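Local coordinates for lysin (Enterococcus phage IMEEF1, PDB 6IST), which binds calcium and, as a phage lysin with a CHAP domain, probably cleaves the peptidoglycan of the enterococcal host cell wall, at residues 64-69 against 133-138; 172-177 against 217-222; 6-11 against 93-98. All blocks are in the same frame, centred on the assembly; numbering follows the deposited sequence.

Contact 1 (64-69 against 133-138); sequences IRTTSS and WGVIRP
Ile64 and Arg65, on an outermost strand of the antiparallel CHAP-domain sheet, pair with Val135 and Gly134 of strand 132-137. Ile64 and Val135 form the hydrogen-bonded pair. Ile64 N donates to Val135 O at 3.0 Å, and Val135 N returns a bond to Ile64 O. Arg65 and Gly134 form the next, non-hydrogen-bonded pair, with their CA atoms 4.3 Å apart. Beyond it Thr66 N donates to Trp133 O at 3.0 Å, just past the end of strand 62-65.

Trp133 O is gripped further by Arg65, whose NE and NH2 both make weak, bent bonds to it. The Arg65 chain, bent at chi2 (-110°) and chi3 (47°), folds over the indole. Its CG sits over the six-membered ring of Trp133 in a CH-pi contact, 3.8 Å from the ring centroid. Its guanidinium lies flat on the same indole, planes 16° apart, with Arg65 CZ 4.4 Å from the centroid of the five-membered ring. This is a stacked cation-pi pair. On their other side Trp133 and Gly134 both face Ile79 of strand 77-80, a classic beta bulge in strand 132-137.

On the face that carries Ile64 and Val135, Ile64 CB packs on Val135 CG2 at 4.0 Å. Ile64 CD1 lies over one face of the Arg137 guanidinium, 3.5 Å from Arg137 NH1. A salt bridge to Asp76 and a bond to the Gln71 carbonyl hold Arg137 NH2. Thr66 OG1 sits 3.3 Å from Gly134 CA, buried without a hydrogen-bonding partner in the model.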
loop_
_atom_site.group_PDB
_atom_site.type_symbol
_atom_site.label_atom_id
_atom_site.label_comp_id
_atom_site.label_asym_id
_atom_site.label_seq_id
_atom_site.Cartn_x
_atom_site.Cartn_y
_atom_site.Cartn_z
ATOM N N ILE C 64 -11.483 -11.419 -20.192
ATOM C CA ILE C 64 -12.248 -11.710 -21.375
ATOM C C ILE C 64 -12.378 -13.216 -21.546
ATOM O O ILE C 64 -11.371 -13.930 -21.620
ATOM C CB ILE C 64 -11.524 -11.149 -22.665
ATOM C CG1 ILE C 64 -11.119 -9.697 -22.472
ATOM C CG2 ILE C 64 -12.404 -11.328 -23.896
ATOM C CD1 ILE C 64 -10.092 -9.131 -23.450
ATOM N N ARG C 65 -13.604 -13.696 -21.633
ATOM C CA ARG C 65 -13.886 -15.063 -22.051
ATOM C C ARG C 65 -13.519 -15.181 -23.522
ATOM O O ARG C 65 -13.942 -14.359 -24.309
ATOM C CB ARG C 65 -15.367 -15.354 -21.949
ATOM C CG ARG C 65 -15.787 -16.044 -20.695
ATOM C CD ARG C 65 -16.213 -17.477 -20.950
ATOM N NE ARG C 65 -15.270 -18.179 -21.784
ATOM C CZ ARG C 65 -15.399 -19.445 -22.175
ATOM N NH1 ARG C 65 -16.456 -20.168 -21.785
ATOM N NH2 ARG C 65 -14.448 -20.000 -22.948
ATOM N N THR C 66 -12.699 -16.141 -23.902
ATOM C CA THR C 66 -12.266 -16.194 -25.269
ATOM C C THR C 66 -12.888 -17.388 -25.962
ATOM O O THR C 66 -12.745 -18.505 -25.490
ATOM C CB THR C 66 -10.740 -16.229 -25.404
ATOM O OG1 THR C 66 -10.209 -17.312 -24.652
ATOM C CG2 THR C 66 -10.103 -14.901 -24.930
ATOM N N THR C 67 -13.537 -17.112 -27.091
ATOM C CA THR C 67 -14.085 -18.095 -28.008
ATOM C C THR C 67 -13.037 -18.514 -29.062
ATOM O O THR C 67 -13.125 -19.571 -29.637
ATOM C CB THR C 67 -15.401 -17.512 -28.655
ATOM O OG1 THR C 67 -15.979 -18.449 -29.539
ATOM C CG2 THR C 67 -15.170 -16.241 -29.442
ATOM N N SER C 68 -11.994 -17.711 -29.259
ATOM C CA SER C 68 -11.091 -17.910 -30.389
ATOM C C SER C 68 -9.696 -17.478 -30.009
ATOM O O SER C 68 -9.543 -16.477 -29.323
ATOM C CB SER C 68 -11.563 -16.997 -31.536
ATOM O OG SER C 68 -10.612 -17.029 -32.576
ATOM N N SER C 69 -8.685 -18.152 -30.557
ATOM C CA SER C 69 -7.307 -17.874 -30.313
ATOM C C SER C 69 -6.941 -16.530 -30.812
ATOM O O SER C 69 -6.032 -15.902 -30.315
ATOM C CB SER C 69 -6.437 -18.924 -30.980
ATOM O OG SER C 69 -6.718 -18.982 -32.376
ATOM N N TRP C 133 -10.532 -21.045 -21.013
ATOM C CA TRP C 133 -11.663 -20.215 -20.611
ATOM C C TRP C 133 -11.502 -18.835 -21.170
ATOM O O TRP C 133 -12.417 -18.255 -21.740
ATOM C CB TRP C 133 -11.696 -20.154 -19.077
ATOM C CG TRP C 133 -12.812 -19.353 -18.590
ATOM C CD1 TRP C 133 -13.996 -19.793 -18.281
ATOM C CD2 TRP C 133 -12.813 -17.935 -18.315
ATOM N NE1 TRP C 133 -14.790 -18.763 -17.831
ATOM C CE2 TRP C 133 -14.087 -17.597 -17.905
ATOM C CE3 TRP C 133 -11.859 -16.931 -18.426
ATOM C CZ2 TRP C 133 -14.436 -16.279 -17.524
ATOM C CZ3 TRP C 133 -12.200 -15.636 -18.121
ATOM C CH2 TRP C 133 -13.488 -15.325 -17.661
ATOM N N GLY C 134 -10.310 -18.289 -21.035
ATOM C CA GLY C 134 -10.078 -16.876 -21.433
ATOM C C GLY C 134 -8.759 -16.290 -20.973
ATOM O O GLY C 134 -7.784 -17.021 -20.700
ATOM N N VAL C 135 -8.707 -14.954 -20.846
ATOM C CA VAL C 135 -7.535 -14.251 -20.563
ATOM C C VAL C 135 -7.752 -13.188 -19.525
ATOM O O VAL C 135 -8.904 -12.744 -19.368
ATOM C CB VAL C 135 -6.922 -13.598 -21.791
ATOM C CG1 VAL C 135 -6.471 -14.678 -22.756
ATOM C CG2 VAL C 135 -7.775 -12.507 -22.422
ATOM N N ILE C 136 -6.701 -12.887 -18.778
ATOM C CA ILE C 136 -6.600 -11.592 -18.029
ATOM C C ILE C 136 -5.618 -10.790 -18.797
ATOM O O ILE C 136 -4.515 -11.267 -19.096
ATOM C CB ILE C 136 -6.245 -11.807 -16.567
ATOM C CG1 ILE C 136 -7.448 -12.377 -15.886
ATOM C CG2 ILE C 136 -5.872 -10.484 -15.894
ATOM C CD1 ILE C 136 -7.244 -12.957 -14.494
ATOM N N ARG C 137 -6.053 -9.608 -19.208
ATOM C CA ARG C 137 -5.213 -8.679 -19.958
ATOM C C ARG C 137 -4.726 -7.569 -19.026
ATOM O O ARG C 137 -5.529 -6.736 -18.579
ATOM C CB ARG C 137 -6.007 -8.144 -21.128
ATOM C CG ARG C 137 -5.254 -7.125 -21.929
ATOM C CD ARG C 137 -5.826 -7.095 -23.329
ATOM N NE ARG C 137 -5.825 -8.451 -23.901
ATOM C CZ ARG C 137 -6.621 -8.874 -24.898
ATOM N NH1 ARG C 137 -7.476 -8.031 -25.478
ATOM N NH2 ARG C 137 -6.551 -10.119 -25.335
ATOM N N PRO C 138 -3.437 -7.591 -18.661
ATOM C CA PRO C 138 -2.863 -6.510 -17.807
ATOM C C PRO C 138 -2.809 -5.230 -18.650
ATOM O O PRO C 138 -2.807 -5.299 -19.913
ATOM C CB PRO C 138 -1.434 -6.952 -17.513
ATOM C CG PRO C 138 -1.436 -8.409 -17.770
ATOM C CD PRO C 138 -2.438 -8.637 -18.902
#

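Contact 2 (172-177 against 217-222); sequences YKRTKQ and TYNHDN
Lys176 lays its CG over one face of the His220 imidazole, 3.6 Å from the ring centroid and 18° off the normal. This CH-pi contact lies just beyond strands 169-174 and 215-219, neighbours in the mixed sheet that also takes in strand 43-44. Asp221 OD1 lies over the centre of the opposite face. Chi1 of 62° sets His220 CG between the backbone N and the carbonyl carbon; from there the ring meets Arg174 O edge-on.

In the parallel ladder Tyr218 N donates to Tyr172 O at 2.9 Å, and Arg174 N to Tyr218 O. A weak bond from His220 N to Arg174 O leads into the type I turn 219-222.

Tyr172 and Thr217 share one face with Arg174 and Asn219. Thr217 OG1 meets the Tyr172 ring edge, 3.4 Å from Tyr172 CD2. Arg174 CB passes Asn219 OD1 at 3.8 Å. That oxygen is hydrogen-bonded to Tyr46 OH, and Arg174 NH1 to Thr180 OG1. On the other face the extended Lys173 chain crosses His220 at about a right angle, Lys173 CE to His220 CB 4.1 Å. Its NZ makes a salt bridge with Glu229 and weakly bonds a water that donates to His220 O. The Tyr218 ring presents its edge to Tyr172 O, and its OH is hydrogen-bonded to another protein chain.

Lys176 meets the imidazole through CG; its NZ is 6.2 Å from His220 ND1, so they make no direct ion pair.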
loop_
_atom_site.group_PDB
_atom_site.type_symbol
_atom_site.label_atom_id
_atom_site.label_comp_id
_atom_site.label_asym_id
_atom_site.label_seq_id
_atom_site.Cartn_x
_atom_site.Cartn_y
_atom_site.Cartn_z
ATOM N N TYR C 172 -7.361 -6.888 -0.449
ATOM C CA TYR C 172 -8.550 -7.715 -0.512
ATOM C C TYR C 172 -8.518 -8.640 0.620
ATOM O O TYR C 172 -7.492 -9.105 1.043
ATOM C CB TYR C 172 -8.709 -8.531 -1.768
ATOM C CG TYR C 172 -8.627 -7.817 -3.064
ATOM C CD1 TYR C 172 -8.937 -6.480 -3.205
ATOM C CD2 TYR C 172 -8.309 -8.511 -4.197
ATOM C CE1 TYR C 172 -8.866 -5.840 -4.460
ATOM C CE2 TYR C 172 -8.255 -7.888 -5.448
ATOM C CZ TYR C 172 -8.554 -6.573 -5.581
ATOM O OH TYR C 172 -8.476 -5.976 -6.847
ATOM N N LYS C 173 -9.717 -9.005 1.064
ATOM C CA LYS C 173 -9.823 -9.964 2.203
ATOM C C LYS C 173 -10.781 -11.101 1.797
ATOM O O LYS C 173 -11.845 -10.879 1.249
ATOM C CB LYS C 173 -10.339 -9.250 3.464
ATOM C CG LYS C 173 -10.706 -10.133 4.657
ATOM C CD LYS C 173 -11.406 -9.308 5.743
ATOM C CE LYS C 173 -11.593 -10.177 7.004
ATOM N NZ LYS C 173 -12.049 -9.408 8.194
ATOM N N ARG C 174 -10.319 -12.315 1.979
ATOM C CA ARG C 174 -11.105 -13.513 1.710
ATOM C C ARG C 174 -11.746 -13.869 3.036
ATOM O O ARG C 174 -11.058 -14.167 4.000
ATOM C CB ARG C 174 -10.171 -14.642 1.249
ATOM C CG ARG C 174 -10.880 -15.891 0.798
ATOM C CD ARG C 174 -11.612 -15.667 -0.484
ATOM N NE ARG C 174 -12.220 -16.879 -0.979
ATOM C CZ ARG C 174 -13.098 -16.924 -1.978
ATOM N NH1 ARG C 174 -13.512 -15.802 -2.589
ATOM N NH2 ARG C 174 -13.586 -18.111 -2.364
ATOM N N THR C 175 -13.052 -13.785 3.092
ATOM C CA THR C 175 -13.764 -13.913 4.359
ATOM C C THR C 175 -13.988 -15.391 4.683
ATOM O O THR C 175 -13.946 -16.202 3.789
ATOM C CB THR C 175 -15.119 -13.210 4.304
ATOM O OG1 THR C 175 -15.891 -13.772 3.245
ATOM C CG2 THR C 175 -14.932 -11.713 4.047
ATOM N N LYS C 176 -14.227 -15.696 5.948
ATOM C CA LYS C 176 -14.605 -17.059 6.423
ATOM C C LYS C 176 -15.685 -17.668 5.562
ATOM O O LYS C 176 -15.626 -18.820 5.231
ATOM C CB LYS C 176 -15.204 -17.009 7.838
ATOM C CG LYS C 176 -14.308 -17.432 8.988
ATOM C CD LYS C 176 -15.063 -18.129 10.137
ATOM C CE LYS C 176 -16.468 -17.592 10.479
ATOM N NZ LYS C 176 -16.587 -16.126 10.763
ATOM N N GLN C 177 -16.697 -16.880 5.229
ATOM C CA GLN C 177 -17.806 -17.372 4.430
ATOM C C GLN C 177 -17.505 -17.536 2.942
ATOM O O GLN C 177 -18.388 -17.922 2.180
ATOM C CB GLN C 177 -19.038 -16.484 4.634
ATOM C CG GLN C 177 -18.867 -15.038 4.188
ATOM C CD GLN C 177 -18.406 -14.075 5.301
ATOM O OE1 GLN C 177 -17.813 -14.469 6.329
ATOM N NE2 GLN C 177 -18.670 -12.787 5.081
ATOM N N THR C 217 -4.369 -10.284 -1.653
ATOM C CA THR C 217 -5.515 -10.858 -0.916
ATOM C C THR C 217 -5.015 -11.537 0.340
ATOM O O THR C 217 -4.071 -12.378 0.305
ATOM C CB THR C 217 -6.196 -11.901 -1.783
ATOM O OG1 THR C 217 -6.671 -11.278 -2.974
ATOM C CG2 THR C 217 -7.386 -12.531 -1.122
ATOM N N TYR C 218 -5.683 -11.267 1.477
ATOM C CA TYR C 218 -5.342 -11.926 2.742
ATOM C C TYR C 218 -6.485 -12.806 3.177
ATOM O O TYR C 218 -7.650 -12.396 3.097
ATOM C CB TYR C 218 -5.149 -10.841 3.828
ATOM C CG TYR C 218 -4.013 -9.913 3.524
ATOM C CD1 TYR C 218 -4.199 -8.891 2.612
ATOM C CD2 TYR C 218 -2.767 -10.119 4.055
ATOM C CE1 TYR C 218 -3.142 -8.011 2.308
ATOM C CE2 TYR C 218 -1.707 -9.263 3.780
ATOM C CZ TYR C 218 -1.883 -8.230 2.893
ATOM O OH TYR C 218 -0.792 -7.394 2.610
ATOM N N ASN C 219 -6.190 -14.025 3.625
ATOM C CA ASN C 219 -7.252 -14.841 4.246
ATOM C C ASN C 219 -7.581 -14.228 5.586
ATOM O O ASN C 219 -6.764 -13.609 6.204
ATOM C CB ASN C 219 -6.816 -16.304 4.468
ATOM C CG ASN C 219 -6.594 -17.025 3.168
ATOM O OD1 ASN C 219 -7.472 -17.042 2.286
ATOM N ND2 ASN C 219 -5.401 -17.595 3.010
ATOM N N HIS C 220 -8.810 -14.357 6.002
ATOM C CA HIS C 220 -9.229 -13.724 7.221
ATOM C C HIS C 220 -8.391 -14.032 8.487
ATOM O O HIS C 220 -8.343 -13.204 9.403
ATOM C CB HIS C 220 -10.705 -14.102 7.483
ATOM C CG HIS C 220 -10.903 -15.567 7.668
ATOM N ND1 HIS C 220 -10.701 -16.193 8.881
ATOM C CD2 HIS C 220 -11.166 -16.543 6.778
ATOM C CE1 HIS C 220 -10.860 -17.491 8.735
ATOM N NE2 HIS C 220 -11.165 -17.727 7.473
ATOM N N ASP C 221 -7.734 -15.191 8.533
ATOM C CA ASP C 221 -6.891 -15.611 9.652
ATOM C C ASP C 221 -5.389 -15.286 9.478
ATOM O O ASP C 221 -4.575 -15.588 10.334
ATOM C CB ASP C 221 -7.053 -17.116 9.841
ATOM C CG ASP C 221 -6.630 -17.907 8.602
ATOM O OD1 ASP C 221 -7.096 -17.622 7.450
ATOM O OD2 ASP C 221 -5.804 -18.815 8.772
ATOM N N ASN C 222 -5.013 -14.646 8.381
ATOM C CA ASN C 222 -3.621 -14.221 8.205
ATOM C C ASN C 222 -3.167 -13.192 9.261
ATOM O O ASN C 222 -3.832 -12.202 9.498
ATOM C CB ASN C 222 -3.482 -13.584 6.849
ATOM C CG ASN C 222 -2.089 -13.214 6.548
ATOM O OD1 ASN C 222 -1.694 -12.049 6.680
ATOM N ND2 ASN C 222 -1.300 -14.206 6.150
HETATM O O HOH W 1 -9.695 -10.885 10.033
#

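Contact 3 (6-11 against 93-98); sequences DVLSYV and IATEDG
Leu8 and Val11, one turn apart on helix 4-13, pack against the end of strand 90-94 and the residue that follows it. The contact is apolar.

Two kinds of packing make it up. The first is side chain against backbone. Chi1 of -61° sets Leu8 CG anti to the carbonyl carbon; from there the two methyls reach the chain as it leaves the strand. Leu8 CD2 lies 3.8 Å from Thr95 CA and 3.9 Å from Ala94 O. Leu8 CD1 comes to 4.0 Å from Thr95 O.

The helix packs here on the antiparallel CHAP-domain sheet, at strands 90-94 and 103-108; strand 90-94 lies between 77-80 and 103-108. Val7 and Val11 also touch Val36 of helix 29-41, and Val11 reaches Val107 on strand 103-108. The N-terminal helix is thus packed against both the sheet and a second helix. Ile93 lies near, without touching, Cys29, His90 and Asp108, whose geometry is consistent with the catalytic triad of a CHAP peptidase.

The second kind is side chain against side chain. Val11 CG1, anti to the backbone N at chi1 176°, meets two partners. It lies 4.2 Å from Ile93 CB and 4.1 Å from Thr95 CG2. Val11 and Ile93 are both buried, and their CB atoms point toward the opposing segment. Thr95 turns its methyl to the helix, while its OG1 makes a weak hydrogen bond to Val105 O. Thr95 CG2 is also 4.3 Å from Leu8 CD2, so this methyl is touched by both helix residues.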
loop_
_atom_site.group_PDB
_atom_site.type_symbol
_atom_site.label_atom_id
_atom_site.label_comp_id
_atom_site.label_asym_id
_atom_site.label_seq_id
_atom_site.Cartn_x
_atom_site.Cartn_y
_atom_site.Cartn_z
ATOM N N ASP C 6 9.237 -5.752 -21.614
ATOM C CA ASP C 6 9.878 -6.136 -20.370
ATOM C C ASP C 6 9.327 -7.430 -19.847
ATOM O O ASP C 6 10.079 -8.319 -19.462
ATOM C CB ASP C 6 9.760 -5.018 -19.321
ATOM C CG ASP C 6 10.603 -3.792 -19.697
ATOM O OD1 ASP C 6 11.657 -4.032 -20.317
ATOM O OD2 ASP C 6 10.227 -2.615 -19.425
ATOM N N VAL C 7 8.005 -7.547 -19.840
ATOM C CA VAL C 7 7.415 -8.810 -19.442
ATOM C C VAL C 7 7.827 -9.969 -20.339
ATOM O O VAL C 7 8.232 -10.969 -19.874
ATOM C CB VAL C 7 5.902 -8.719 -19.391
ATOM C CG1 VAL C 7 5.297 -10.063 -19.144
ATOM C CG2 VAL C 7 5.549 -7.792 -18.255
ATOM N N LEU C 8 7.791 -9.771 -21.628
ATOM C CA LEU C 8 8.128 -10.868 -22.495
ATOM C C LEU C 8 9.586 -11.275 -22.425
ATOM O O LEU C 8 9.906 -12.450 -22.511
ATOM C CB LEU C 8 7.777 -10.540 -23.955
ATOM C CG LEU C 8 6.286 -10.252 -24.227
ATOM C CD1 LEU C 8 6.069 -9.777 -25.644
ATOM C CD2 LEU C 8 5.497 -11.508 -23.905
ATOM N N SER C 9 10.468 -10.302 -22.285
ATOM C CA SER C 9 11.882 -10.634 -22.047
ATOM C C SER C 9 12.057 -11.504 -20.797
ATOM O O SER C 9 12.687 -12.531 -20.816
ATOM C CB SER C 9 12.688 -9.368 -21.946
ATOM O OG SER C 9 14.019 -9.732 -21.724
ATOM N N TYR C 10 11.438 -11.088 -19.717
ATOM C CA TYR C 10 11.525 -11.809 -18.460
ATOM C C TYR C 10 10.943 -13.225 -18.575
ATOM O O TYR C 10 11.595 -14.218 -18.221
ATOM C CB TYR C 10 10.816 -11.019 -17.342
ATOM C CG TYR C 10 10.857 -11.748 -16.037
ATOM C CD1 TYR C 10 12.008 -11.802 -15.276
ATOM C CD2 TYR C 10 9.752 -12.419 -15.596
ATOM C CE1 TYR C 10 12.057 -12.525 -14.071
ATOM C CE2 TYR C 10 9.768 -13.130 -14.394
ATOM C CZ TYR C 10 10.917 -13.199 -13.648
ATOM O OH TYR C 10 10.881 -13.945 -12.466
ATOM N N VAL C 11 9.734 -13.316 -19.105
ATOM C CA VAL C 11 9.075 -14.625 -19.301
ATOM C C VAL C 11 9.869 -15.562 -20.212
ATOM O O VAL C 11 10.147 -16.700 -19.824
ATOM C CB VAL C 11 7.637 -14.455 -19.772
ATOM C CG1 VAL C 11 6.991 -15.787 -20.064
ATOM C CG2 VAL C 11 6.869 -13.794 -18.639
ATOM N N ILE C 93 1.659 -17.572 -19.515
ATOM C CA ILE C 93 1.656 -16.254 -20.095
ATOM C C ILE C 93 1.784 -16.348 -21.614
ATOM O O ILE C 93 2.808 -16.898 -22.069
ATOM C CB ILE C 93 2.827 -15.394 -19.591
ATOM C CG1 ILE C 93 2.871 -15.279 -18.029
ATOM C CG2 ILE C 93 2.764 -13.987 -20.199
ATOM C CD1 ILE C 93 1.632 -14.707 -17.376
ATOM N N ALA C 94 0.927 -15.650 -22.330
ATOM C CA ALA C 94 0.925 -15.651 -23.865
ATOM C C ALA C 94 2.133 -14.816 -24.268
ATOM O O ALA C 94 2.336 -13.720 -23.758
ATOM C CB ALA C 94 -0.320 -15.055 -24.417
ATOM N N THR C 95 2.963 -15.365 -25.136
ATOM C CA THR C 95 4.208 -14.663 -25.528
ATOM C C THR C 95 4.101 -14.075 -26.915
ATOM O O THR C 95 5.022 -13.297 -27.350
ATOM C CB THR C 95 5.406 -15.584 -25.468
ATOM O OG1 THR C 95 5.122 -16.852 -26.075
ATOM C CG2 THR C 95 5.746 -15.802 -24.002
ATOM N N GLU C 96 2.989 -14.402 -27.560
ATOM C CA GLU C 96 2.670 -13.963 -28.907
ATOM C C GLU C 96 1.189 -13.755 -29.040
ATOM O O GLU C 96 0.428 -14.313 -28.280
ATOM C CB GLU C 96 3.105 -15.049 -29.909
ATOM C CG GLU C 96 4.612 -15.252 -29.965
ATOM C CD GLU C 96 5.031 -16.476 -30.768
ATOM O OE1 GLU C 96 6.167 -16.925 -30.546
ATOM O OE2 GLU C 96 4.231 -17.011 -31.585
ATOM N N ASP C 97 0.740 -12.982 -30.029
ATOM C CA ASP C 97 -0.688 -12.951 -30.322
ATOM C C ASP C 97 -1.184 -14.334 -30.771
ATOM O O ASP C 97 -0.449 -15.095 -31.383
ATOM C CB ASP C 97 -1.023 -11.918 -31.402
ATOM C CG ASP C 97 -0.747 -10.456 -30.958
ATOM O OD1 ASP C 97 -0.496 -10.141 -29.742
ATOM O OD2 ASP C 97 -0.773 -9.562 -31.851
ATOM N N GLY C 98 -2.443 -14.661 -30.530
ATOM C CA GLY C 98 -2.944 -15.917 -30.948
ATOM C C GLY C 98 -3.024 -16.008 -32.448
ATOM O O GLY C 98 -3.060 -15.006 -33.121
#

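Overall arrangement
Contact 3 opens first, at the N-terminal helix 4-13, and closes when strand 90-94 ends. Contact 1 opens within that span, at strand 62-65, and closes at strand 132-137, so the two loops cross. Both reach the same antiparallel sheet of the CHAP domain. Contact 3 lays a helix on it, and contact 1 joins an outermost strand to its neighbour. Their centres are about 15 Å apart. Contact 2 follows in series. It joins strands 169-174 and 215-219 of a second, mixed sheet that also takes in strand 43-44, across a loop that includes helix 196-208. It lies on the opposite side of the chain's centre from both others, its centre about 27 Å from that of contact 1.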